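Local coordinates for PfkB family carbohydrate kinase (Listeria grayi DSM 20601, PDB 4GM6), which probably transfers a phosphate group to a sugar or sugar acid, as carbohydrate kinases of the PfkB type do, at residues Ala135-Lys138 against Ser139-Asp143; Met189-Ala193 against Lys194-Leu198; Glu311-Lys314 against Phe315-Ala319. One frame throughout, in Å; residues are numbered along the deposited sequence.

Contact 1 of 3, residues Ala135-Lys138 against Ser139-Asp143; sequences ARHK and SMDWD
The imidazole of His137 has the backbone N of Ser139 over one face and a carboxylate oxygen of Asp141 at its edge, near the ring plane. At that edge His137 NE2 gives a weak hydrogen bond to Asp141 OD2, 2.9 Å away; the angle at the hydrogen is only 126°, so the donor points well off the oxygen. Asp141 OD2 lies almost as near the neighbouring carbon, His137 CE1, at 3.1 Å, which puts the oxygen beside the NE2-CE1 side of the ring. The carboxylate is turned 73° from the imidazole plane. CD2 of the same ring approaches CH2 of Trp142 at 3.8 Å, and the two aromatic groups meet at a slant. What brings the imidazole this far along the chain is its first torsion: CG is anti to the backbone N (chi1 -161°), and the ring reaches past Lys138 and Ser139.

All this happens in the loop between helix 133-136 and helix 144-147, where the chain passes the edge of the large sheet of the ribokinase-like fold. An inverse gamma turn centred on Met140 carries the backbone from Ser139 to Asp141, and Trp142 N makes a weak bond to Met140 SD. The other oxygen of the carboxylate is used too: Ser139 OG donates to Asp141 OD1 over 2.9 Å, meeting it on the syn side but tilted out of its plane. The firmer bond from Ser139, helped by the weak one from His137, probably restrains the rotation of the carboxylate. The indole is buried against Ala76 and Val78 of strand 73-79 and Val103 of strand 97-104, and its NE1 is satisfied by the carbonyl of Phe101. Asp143, one residue on, caps the start of helix 144-147 through OD1.

Contact 2 of 3, residues Met189-Ala193 against Lys194-Leu198; sequences MNYRA and KLWEL
Tyr191 and Trp196 meet with the phenol and the five-membered indole ring nearly parallel, planes 20° apart, but displaced so far that little of one ring lies over the other. Contact is at a few atoms: Tyr191 CD1 comes within 3.2 Å of Trp196 NE1, while Tyr191 CE1 lies 3.4 Å from Trp196 CD1. At the far end of the phenol, Tyr191 OH gives a weak hydrogen bond to the carbonyl O of Trp196 at 2.8 Å, and a methyl of Leu198, CD2, packs 3.7 Å from Tyr191 CZ. The indole doubles back to this place because its CG stands between the backbone N and the carbonyl carbon (chi1 54°).

The turn beneath is closed by Leu195 N, which binds Arg192 O at 2.9 Å from well above the carbonyl plane; Trp196 N adds a long, weak bond to the same oxygen. A water takes up Trp196 NE1 and Arg192 N weakly and donates to Asn190 O, tying the indole to the incoming chain. Farther out, Arg192 leans its guanidinium weakly on Asn190 OD1, Asn190 ND2 binds Asp188, and the rings settle on Ala201 of helix 198-208. The whole is the connection from strand 184-188 to helix 198-208, a loop at the carboxyl end of a parallel strand in the ribokinase-like alpha/beta fold.

Contact 3 of 3, residues Glu311-Lys314 against Phe315-Ala319; sequences ETVK and FATAA
Thr317 closes on Val313 one helical turn back with two donors to a single acceptor. Val313 O takes the hydroxyl of Thr317 OG1 at 2.7 Å, nearly straight on, with a C=O...donor angle of 162°, and also the amide of Thr317 N at 3.2 Å, which arrives from above the carbonyl plane. The hydroxyl can fold back like this because OG1 stands anti to the carbonyl carbon and beside the backbone N (chi1 -51°). The shared carbonyl thus fixes the rotation of a buried threonine, whose OG1 has a further weak bond to Ser277.

The neighbouring rungs are ordinary helical ones: Phe315 N binds Glu311 O at 2.9 Å and Ala316 N binds Thr312 O at 2.8 Å. The alanine methyls lie against carbonyls of the preceding turn, with Ala316 CB 3.3 Å from Thr312 O and Ala318 CB 3.5 Å from Lys314 O. The side chain of Phe315 meets the previous turn through CB, 3.5 Å from Glu311 O, and its ring leads away from that turn into a buried edge-to-face pair with Trp307. The other flank is looser. Lys314 is exposed, and beyond its CB the chain leads away from the following turn until NZ finds Ser346 OG. Glu311 also turns outward, OE2 being held by the backbone N of Arg308.

Helix 309-323 is wedged between others: Ala316 rests on Tyr295, Ala298 and Val299 of helix 291-304, Phe315 and Ala318 face helix 335-344, and Thr317 and Ala318 lie on Tyr280 of strand 273-282, the last strand of the large sheet.

Along the chain the three contacts follow in series, each finished before the next begins. Contacts 1 and 2 have centres 22 Å apart and come within about 8 Å at their nearest atoms without touching. Contact 3 lies across the chain's centre from both, with its centre 36 Å from that of contact 1 and 27 Å from that of contact 2. The nine-stranded sheet relates them: contact 1 packs beside strands 73-79 and 97-104 at one end, contact 2 leaves strand 184-188 in the middle, and contact 3 lies against strand 273-282 at the other end. Together they sample the full width of the large alpha/beta domain.

Contact 1 of 3, residues Ala135-Lys138 against Ser139-Asp143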
ATOM      1  N   ALA C 135     -29.683 -12.349  11.176  1.00 47.52           N
ATOM      2  CA  ALA C 135     -29.799 -13.629  11.866  1.00 47.50           C
ATOM      3  C   ALA C 135     -30.796 -13.579  13.018  1.00 56.47           C
ATOM      4  O   ALA C 135     -31.575 -14.513  13.208  1.00 48.24           O
ATOM      5  CB  ALA C 135     -28.436 -14.097  12.359  1.00 46.25           C
ATOM      6  N   ARG C 136     -30.783 -12.496  13.790  1.00 47.49           N
ATOM      7  CA  ARG C 136     -31.661 -12.418  14.959  1.00 60.96           C
ATOM      8  C   ARG C 136     -33.049 -11.851  14.658  1.00 60.70           C
ATOM      9  O   ARG C 136     -33.895 -11.754  15.543  1.00 53.16           O
ATOM     10  CB  ARG C 136     -30.975 -11.636  16.084  1.00 58.53           C
ATOM     11  CG  ARG C 136     -29.752 -12.370  16.616  1.00 54.58           C
ATOM     12  CD  ARG C 136     -28.920 -11.539  17.574  1.00 67.76           C
ATOM     13  NE  ARG C 136     -29.598 -11.322  18.848  1.00 83.39           N
ATOM     14  CZ  ARG C 136     -30.105 -10.156  19.222  1.00 85.02           C
ATOM     15  NH1 ARG C 136     -30.002  -9.100  18.418  1.00 72.74           N
ATOM     16  NH2 ARG C 136     -30.711 -10.043  20.394  1.00 83.71           N
ATOM     17  N   HIS C 137     -33.290 -11.485  13.406  1.00 56.64           N
ATOM     18  CA  HIS C 137     -34.533 -10.807  13.071  1.00 55.91           C
ATOM     19  C   HIS C 137     -35.705 -11.771  13.215  1.00 57.79           C
ATOM     20  O   HIS C 137     -35.624 -12.923  12.788  1.00 61.37           O
ATOM     21  CB  HIS C 137     -34.462 -10.229  11.653  1.00 56.39           C
ATOM     22  CG  HIS C 137     -35.474  -9.159  11.388  1.00 62.96           C
ATOM     23  ND1 HIS C 137     -35.372  -7.889  11.918  1.00 53.78           N
ATOM     24  CD2 HIS C 137     -36.612  -9.170  10.653  1.00 60.57           C
ATOM     25  CE1 HIS C 137     -36.399  -7.163  11.515  1.00 59.88           C
ATOM     26  NE2 HIS C 137     -37.168  -7.918  10.748  1.00 64.06           N
ATOM     27  N   LYS C 138     -36.785 -11.298  13.829  1.00 63.64           N
ATOM     28  CA  LYS C 138     -37.968 -12.136  14.076  1.00 71.91           C
ATOM     29  C   LYS C 138     -39.247 -11.389  13.753  1.00 69.79           C
ATOM     30  O   LYS C 138     -40.324 -11.745  14.234  1.00 74.80           O
ATOM     31  CB  LYS C 138     -38.019 -12.599  15.540  1.00 71.68           C
ATOM     32  CG  LYS C 138     -36.773 -13.341  15.992  1.00113.97           C
ATOM     33  CD  LYS C 138     -37.094 -14.472  16.955  1.00101.84           C
ATOM     34  CE  LYS C 138     -35.883 -15.379  17.132  1.00105.92           C
ATOM     35  NZ  LYS C 138     -35.264 -15.778  15.830  1.00 75.70           N
ATOM     36  N   SER C 139     -39.135 -10.351  12.939  1.00 72.29           N
ATOM     37  CA  SER C 139     -40.262  -9.460  12.714  1.00 74.20           C
ATOM     38  C   SER C 139     -40.692  -9.469  11.249  1.00 66.01           C
ATOM     39  O   SER C 139     -39.855  -9.435  10.362  1.00 59.91           O
ATOM     40  CB  SER C 139     -39.897  -8.043  13.167  1.00 64.53           C
ATOM     41  OG  SER C 139     -41.060  -7.242  13.247  1.00 71.42           O
ATOM     42  N   MET C 140     -41.994  -9.523  10.991  1.00 81.55           N
ATOM     43  CA  MET C 140     -42.486  -9.500   9.615  1.00 82.05           C
ATOM     44  C   MET C 140     -42.696  -8.064   9.132  1.00 79.61           C
ATOM     45  O   MET C 140     -43.792  -7.515   9.247  1.00 81.95           O
ATOM     46  CB  MET C 140     -43.781 -10.309   9.484  1.00 97.99           C
ATOM     47  CG  MET C 140     -43.889 -11.047   8.159  1.00129.77           C
ATOM     48  SD  MET C 140     -43.717  -9.966   6.721  1.00104.33           S
ATOM     49  CE  MET C 140     -45.388  -9.308   6.629  1.00106.14           C
ATOM     50  N   ASP C 141     -41.641  -7.472   8.577  1.00 67.90           N
ATOM     51  CA  ASP C 141     -41.628  -6.046   8.245  1.00 66.74           C
ATOM     52  C   ASP C 141     -41.737  -5.768   6.752  1.00 65.45           C
ATOM     53  O   ASP C 141     -41.367  -4.690   6.290  1.00 80.35           O
ATOM     54  CB  ASP C 141     -40.361  -5.393   8.805  1.00 63.93           C
ATOM     55  CG  ASP C 141     -40.243  -5.569  10.296  1.00 64.82           C
ATOM     56  OD1 ASP C 141     -41.274  -5.447  10.976  1.00 71.30           O
ATOM     57  OD2 ASP C 141     -39.136  -5.840  10.792  1.00 67.08           O
ATOM     58  N   TRP C 142     -42.256  -6.732   6.002  1.00 77.18           N
ATOM     59  CA  TRP C 142     -42.380  -6.582   4.558  1.00 69.88           C
ATOM     60  C   TRP C 142     -43.823  -6.705   4.074  1.00 81.22           C
ATOM     61  O   TRP C 142     -44.479  -7.725   4.291  1.00 76.41           O
ATOM     62  CB  TRP C 142     -41.514  -7.614   3.846  1.00 64.07           C
ATOM     63  CG  TRP C 142     -40.053  -7.417   4.097  1.00 57.79           C
ATOM     64  CD1 TRP C 142     -39.205  -6.625   3.392  1.00 54.96           C
ATOM     65  CD2 TRP C 142     -39.275  -8.015   5.144  1.00 59.94           C
ATOM     66  NE1 TRP C 142     -37.938  -6.694   3.926  1.00 54.89           N
ATOM     67  CE2 TRP C 142     -37.956  -7.540   5.005  1.00 56.13           C
ATOM     68  CE3 TRP C 142     -39.569  -8.908   6.182  1.00 64.27           C
ATOM     69  CZ2 TRP C 142     -36.924  -7.930   5.865  1.00 59.21           C
ATOM     70  CZ3 TRP C 142     -38.553  -9.289   7.038  1.00 65.33           C
ATOM     71  CH2 TRP C 142     -37.241  -8.800   6.874  1.00 65.36           C
ATOM     72  N   ASP C 143     -44.308  -5.660   3.410  1.00 81.33           N
ATOM     73  CA  ASP C 143     -45.588  -5.721   2.729  1.00 76.76           C
ATOM     74  C   ASP C 143     -45.442  -6.544   1.450  1.00 76.90           C
ATOM     75  O   ASP C 143     -44.837  -6.093   0.480  1.00 80.47           O
ATOM     76  CB  ASP C 143     -46.097  -4.312   2.416  1.00 84.17           C
ATOM     77  CG  ASP C 143     -47.520  -4.316   1.873  1.00 85.40           C
ATOM     78  OD1 ASP C 143     -47.692  -4.671   0.685  1.00 78.35           O
ATOM     79  OD2 ASP C 143     -48.461  -3.967   2.627  1.00100.49           O
TER

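Contact 2 of 3, residues Met189-Ala193 against Lys194-Leu198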
ATOM      1  N   MET C 189     -29.526 -24.460  -3.623  1.00 48.15           N
ATOM      2  CA  MET C 189     -29.312 -25.347  -2.467  1.00 48.42           C
ATOM      3  C   MET C 189     -28.278 -24.754  -1.499  1.00 55.97           C
ATOM      4  O   MET C 189     -28.546 -24.587  -0.311  1.00 59.61           O
ATOM      5  CB  MET C 189     -28.811 -26.718  -2.920  1.00 54.15           C
ATOM      6  CG  MET C 189     -29.728 -27.429  -3.899  1.00 73.98           C
ATOM      7  SD  MET C 189     -31.135 -28.202  -3.084  1.00 70.42           S
ATOM      8  CE  MET C 189     -30.392 -29.652  -2.337  1.00 68.50           C
ATOM      9  N   ASN C 190     -27.089 -24.475  -2.019  1.00 51.22           N
ATOM     10  CA  ASN C 190     -26.065 -23.764  -1.263  1.00 53.25           C
ATOM     11  C   ASN C 190     -25.992 -24.261   0.176  1.00 56.50           C
ATOM     12  O   ASN C 190     -26.150 -23.490   1.127  1.00 53.45           O
ATOM     13  CB  ASN C 190     -26.335 -22.257  -1.296  1.00 48.87           C
ATOM     14  CG  ASN C 190     -25.096 -21.453  -1.634  1.00 60.73           C
ATOM     15  OD1 ASN C 190     -24.001 -21.754  -1.157  1.00 61.38           O
ATOM     16  ND2 ASN C 190     -25.260 -20.427  -2.469  1.00 61.58           N
ATOM     17  N   TYR C 191     -25.765 -25.562   0.327  1.00 58.84           N
ATOM     18  CA  TYR C 191     -25.655 -26.157   1.647  1.00 59.90           C
ATOM     19  C   TYR C 191     -24.333 -25.752   2.275  1.00 58.62           C
ATOM     20  O   TYR C 191     -23.302 -25.749   1.610  1.00 56.15           O
ATOM     21  CB  TYR C 191     -25.749 -27.680   1.568  1.00 65.53           C
ATOM     22  CG  TYR C 191     -25.382 -28.344   2.873  1.00 67.01           C
ATOM     23  CD1 TYR C 191     -26.251 -28.302   3.958  1.00 63.66           C
ATOM     24  CD2 TYR C 191     -24.157 -28.986   3.034  1.00 61.29           C
ATOM     25  CE1 TYR C 191     -25.922 -28.893   5.162  1.00 71.89           C
ATOM     26  CE2 TYR C 191     -23.817 -29.579   4.237  1.00 68.57           C
ATOM     27  CZ  TYR C 191     -24.705 -29.530   5.297  1.00 73.05           C
ATOM     28  OH  TYR C 191     -24.383 -30.120   6.502  1.00 79.93           O
ATOM     29  N   ARG C 192     -24.360 -25.388   3.551  1.00 59.84           N
ATOM     30  CA  ARG C 192     -23.136 -24.973   4.231  1.00 63.57           C
ATOM     31  C   ARG C 192     -22.925 -25.805   5.490  1.00 59.19           C
ATOM     32  O   ARG C 192     -23.737 -25.768   6.416  1.00 54.46           O
ATOM     33  CB  ARG C 192     -23.181 -23.478   4.564  1.00 53.95           C
ATOM     34  CG  ARG C 192     -23.164 -22.572   3.342  1.00 54.95           C
ATOM     35  CD  ARG C 192     -21.876 -22.737   2.552  1.00 60.33           C
ATOM     36  NE  ARG C 192     -21.886 -21.987   1.294  1.00 67.45           N
ATOM     37  CZ  ARG C 192     -21.616 -20.685   1.189  1.00 87.18           C
ATOM     38  NH1 ARG C 192     -21.324 -19.970   2.272  1.00 63.97           N
ATOM     39  NH2 ARG C 192     -21.643 -20.093  -0.000  1.00 61.43           N
ATOM     40  N   ALA C 193     -21.847 -26.583   5.509  1.00 68.02           N
ATOM     41  CA  ALA C 193     -21.561 -27.429   6.661  1.00 71.10           C
ATOM     42  C   ALA C 193     -21.608 -26.570   7.919  1.00 72.41           C
ATOM     43  O   ALA C 193     -22.207 -26.952   8.923  1.00 73.69           O
ATOM     44  CB  ALA C 193     -20.195 -28.091   6.512  1.00 66.54           C
ATOM     45  N   LYS C 194     -20.981 -25.396   7.838  1.00 71.06           N
ATOM     46  CA  LYS C 194     -20.892 -24.459   8.961  1.00 65.52           C
ATOM     47  C   LYS C 194     -22.242 -24.087   9.573  1.00 74.56           C
ATOM     48  O   LYS C 194     -22.323 -23.814  10.769  1.00 74.80           O
ATOM     49  CB  LYS C 194     -20.147 -23.185   8.537  1.00 61.75           C
ATOM     50  CG  LYS C 194     -18.642 -23.212   8.781  1.00 66.15           C
ATOM     51  CD  LYS C 194     -17.943 -24.334   8.022  1.00 84.08           C
ATOM     52  CE  LYS C 194     -16.426 -24.234   8.142  1.00 73.04           C
ATOM     53  NZ  LYS C 194     -15.911 -22.880   7.774  1.00 56.94           N
ATOM     54  N   LEU C 195     -23.298 -24.073   8.765  1.00 70.20           N
ATOM     55  CA  LEU C 195     -24.596 -23.573   9.236  1.00 69.08           C
ATOM     56  C   LEU C 195     -25.497 -24.603   9.889  1.00 70.32           C
ATOM     57  O   LEU C 195     -26.326 -24.246  10.727  1.00 77.44           O
ATOM     58  CB  LEU C 195     -25.363 -22.867   8.114  1.00 70.19           C
ATOM     59  CG  LEU C 195     -24.813 -21.510   7.667  1.00 86.10           C
ATOM     60  CD1 LEU C 195     -25.754 -20.856   6.666  1.00 71.70           C
ATOM     61  CD2 LEU C 195     -24.606 -20.611   8.875  1.00 69.55           C
ATOM     62  N   TRP C 196     -25.434 -25.853   9.422  1.00 83.89           N
ATOM     63  CA  TRP C 196     -26.293 -26.919   9.955  1.00 84.99           C
ATOM     64  C   TRP C 196     -25.930 -28.365   9.594  1.00 85.37           C
ATOM     65  O   TRP C 196     -25.177 -28.616   8.666  1.00 91.17           O
ATOM     66  CB  TRP C 196     -27.737 -26.644   9.608  1.00 72.13           C
ATOM     67  CG  TRP C 196     -27.932 -26.436   8.181  1.00 81.57           C
ATOM     68  CD1 TRP C 196     -26.980 -26.421   7.224  1.00 72.63           C
ATOM     69  CD2 TRP C 196     -29.164 -26.184   7.528  1.00 65.28           C
ATOM     70  NE1 TRP C 196     -27.545 -26.186   6.007  1.00 63.08           N
ATOM     71  CE2 TRP C 196     -28.888 -26.028   6.171  1.00 58.51           C
ATOM     72  CE3 TRP C 196     -30.477 -26.067   7.965  1.00 57.62           C
ATOM     73  CZ2 TRP C 196     -29.868 -25.772   5.253  1.00 63.64           C
ATOM     74  CZ3 TRP C 196     -31.440 -25.813   7.057  1.00 74.00           C
ATOM     75  CH2 TRP C 196     -31.142 -25.670   5.714  1.00 63.96           C
ATOM     76  N   GLU C 197     -26.492 -29.299  10.359  1.00 81.37           N
ATOM     77  CA  GLU C 197     -26.290 -30.728  10.143  1.00 98.55           C
ATOM     78  C   GLU C 197     -27.023 -31.152   8.876  1.00 92.84           C
ATOM     79  O   GLU C 197     -28.020 -30.537   8.500  1.00 99.36           O
ATOM     80  CB  GLU C 197     -26.796 -31.530  11.342  1.00123.74           C
ATOM     81  CG  GLU C 197     -26.109 -31.186  12.654  1.00122.92           C
ATOM     82  CD  GLU C 197     -26.639 -31.997  13.819  1.00141.07           C
ATOM     83  OE1 GLU C 197     -26.152 -31.800  14.953  1.00126.93           O
ATOM     84  OE2 GLU C 197     -27.543 -32.831  13.603  1.00153.98           O
ATOM     85  N   LEU C 198     -26.531 -32.193   8.214  1.00 89.94           N
ATOM     86  CA  LEU C 198     -27.152 -32.638   6.980  1.00 91.10           C
ATOM     87  C   LEU C 198     -28.608 -33.003   7.176  1.00 93.37           C
ATOM     88  O   LEU C 198     -29.462 -32.619   6.383  1.00 87.82           O
ATOM     89  CB  LEU C 198     -26.430 -33.868   6.461  1.00 83.98           C
ATOM     90  CG  LEU C 198     -25.032 -33.700   5.894  1.00 90.69           C
ATOM     91  CD1 LEU C 198     -24.278 -35.010   5.904  1.00 95.07           C
ATOM     92  CD2 LEU C 198     -25.072 -33.119   4.499  1.00 83.17           C
TER
HETATM   93  O   HOH W   1     -26.923 -23.996   3.802  1.00 47.16           O

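Contact 3 of 3, residues Glu311-Lys314 against Phe315-Ala319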
ATOM      1  N   GLU C 311     -27.470 -21.723 -25.338  1.00 61.46           N
ATOM      2  CA  GLU C 311     -27.024 -20.336 -25.218  1.00 57.20           C
ATOM      3  C   GLU C 311     -26.798 -19.997 -23.761  1.00 51.75           C
ATOM      4  O   GLU C 311     -25.740 -19.516 -23.377  1.00 51.52           O
ATOM      5  CB  GLU C 311     -28.064 -19.374 -25.792  1.00 66.22           C
ATOM      6  CG  GLU C 311     -28.135 -19.327 -27.311  1.00 76.89           C
ATOM      7  CD  GLU C 311     -29.317 -18.506 -27.795  1.00 95.02           C
ATOM      8  OE1 GLU C 311     -29.086 -17.402 -28.335  1.00 84.19           O
ATOM      9  OE2 GLU C 311     -30.477 -18.952 -27.615  1.00 76.49           O
ATOM     10  N   THR C 312     -27.808 -20.252 -22.943  1.00 56.21           N
ATOM     11  CA  THR C 312     -27.755 -19.869 -21.539  1.00 56.40           C
ATOM     12  C   THR C 312     -26.562 -20.497 -20.821  1.00 50.89           C
ATOM     13  O   THR C 312     -25.764 -19.795 -20.179  1.00 47.63           O
ATOM     14  CB  THR C 312     -29.058 -20.250 -20.828  1.00 59.52           C
ATOM     15  OG1 THR C 312     -30.134 -19.497 -21.396  1.00 58.10           O
ATOM     16  CG2 THR C 312     -28.963 -19.956 -19.341  1.00 50.94           C
ATOM     17  N   VAL C 313     -26.437 -21.817 -20.937  1.00 53.12           N
ATOM     18  CA  VAL C 313     -25.328 -22.533 -20.305  1.00 48.82           C
ATOM     19  C   VAL C 313     -23.957 -22.021 -20.778  1.00 52.24           C
ATOM     20  O   VAL C 313     -22.999 -21.994 -20.005  1.00 47.32           O
ATOM     21  CB  VAL C 313     -25.431 -24.056 -20.508  1.00 51.47           C
ATOM     22  CG1 VAL C 313     -25.018 -24.449 -21.924  1.00 55.01           C
ATOM     23  CG2 VAL C 313     -24.592 -24.790 -19.469  1.00 45.44           C
ATOM     24  N   LYS C 314     -23.857 -21.600 -22.034  1.00 49.37           N
ATOM     25  CA  LYS C 314     -22.575 -21.135 -22.537  1.00 48.74           C
ATOM     26  C   LYS C 314     -22.253 -19.760 -21.983  1.00 44.58           C
ATOM     27  O   LYS C 314     -21.126 -19.494 -21.547  1.00 45.83           O
ATOM     28  CB  LYS C 314     -22.550 -21.107 -24.065  1.00 57.76           C
ATOM     29  CG  LYS C 314     -21.162 -20.800 -24.611  1.00 54.93           C
ATOM     30  CD  LYS C 314     -21.045 -21.182 -26.084  1.00 84.89           C
ATOM     31  CE  LYS C 314     -21.786 -20.205 -26.981  1.00 76.28           C
ATOM     32  NZ  LYS C 314     -21.489 -20.462 -28.421  1.00101.97           N
ATOM     33  N   PHE C 315     -23.255 -18.893 -21.996  1.00 47.93           N
ATOM     34  CA  PHE C 315     -23.103 -17.543 -21.488  1.00 45.38           C
ATOM     35  C   PHE C 315     -22.772 -17.557 -20.000  1.00 45.49           C
ATOM     36  O   PHE C 315     -21.851 -16.855 -19.544  1.00 42.03           O
ATOM     37  CB  PHE C 315     -24.401 -16.767 -21.734  1.00 43.79           C
ATOM     38  CG  PHE C 315     -24.373 -15.354 -21.212  1.00 42.55           C
ATOM     39  CD1 PHE C 315     -24.924 -15.046 -19.981  1.00 46.69           C
ATOM     40  CD2 PHE C 315     -23.814 -14.333 -21.963  1.00 42.50           C
ATOM     41  CE1 PHE C 315     -24.907 -13.750 -19.499  1.00 44.42           C
ATOM     42  CE2 PHE C 315     -23.804 -13.034 -21.494  1.00 41.48           C
ATOM     43  CZ  PHE C 315     -24.350 -12.744 -20.257  1.00 43.57           C
ATOM     44  N   ALA C 316     -23.523 -18.353 -19.242  1.00 39.56           N
ATOM     45  CA  ALA C 316     -23.393 -18.372 -17.788  1.00 38.80           C
ATOM     46  C   ALA C 316     -22.056 -18.945 -17.337  1.00 41.54           C
ATOM     47  O   ALA C 316     -21.462 -18.450 -16.388  1.00 38.10           O
ATOM     48  CB  ALA C 316     -24.535 -19.133 -17.143  1.00 38.02           C
ATOM     49  N   THR C 317     -21.586 -19.998 -18.000  1.00 42.12           N
ATOM     50  CA  THR C 317     -20.281 -20.538 -17.649  1.00 36.35           C
ATOM     51  C   THR C 317     -19.176 -19.513 -17.931  1.00 46.89           C
ATOM     52  O   THR C 317     -18.212 -19.413 -17.175  1.00 37.06           O
ATOM     53  CB  THR C 317     -19.990 -21.862 -18.376  1.00 39.22           C
ATOM     54  OG1 THR C 317     -21.094 -22.757 -18.180  1.00 41.74           O
ATOM     55  CG2 THR C 317     -18.718 -22.492 -17.825  1.00 38.01           C
ATOM     56  N   ALA C 318     -19.322 -18.747 -19.010  1.00 43.48           N
ATOM     57  CA  ALA C 318     -18.363 -17.694 -19.327  1.00 35.68           C
ATOM     58  C   ALA C 318     -18.381 -16.604 -18.265  1.00 34.55           C
ATOM     59  O   ALA C 318     -17.334 -16.097 -17.850  1.00 32.54           O
ATOM     60  CB  ALA C 318     -18.654 -17.108 -20.697  1.00 35.24           C
ATOM     61  N   ALA C 319     -19.571 -16.242 -17.808  1.00 34.59           N
ATOM     62  CA  ALA C 319     -19.697 -15.202 -16.790  1.00 33.80           C
ATOM     63  C   ALA C 319     -19.003 -15.622 -15.511  1.00 30.90           C
ATOM     64  O   ALA C 319     -18.301 -14.836 -14.867  1.00 34.03           O
ATOM     65  CB  ALA C 319     -21.173 -14.933 -16.500  1.00 31.82           C
TER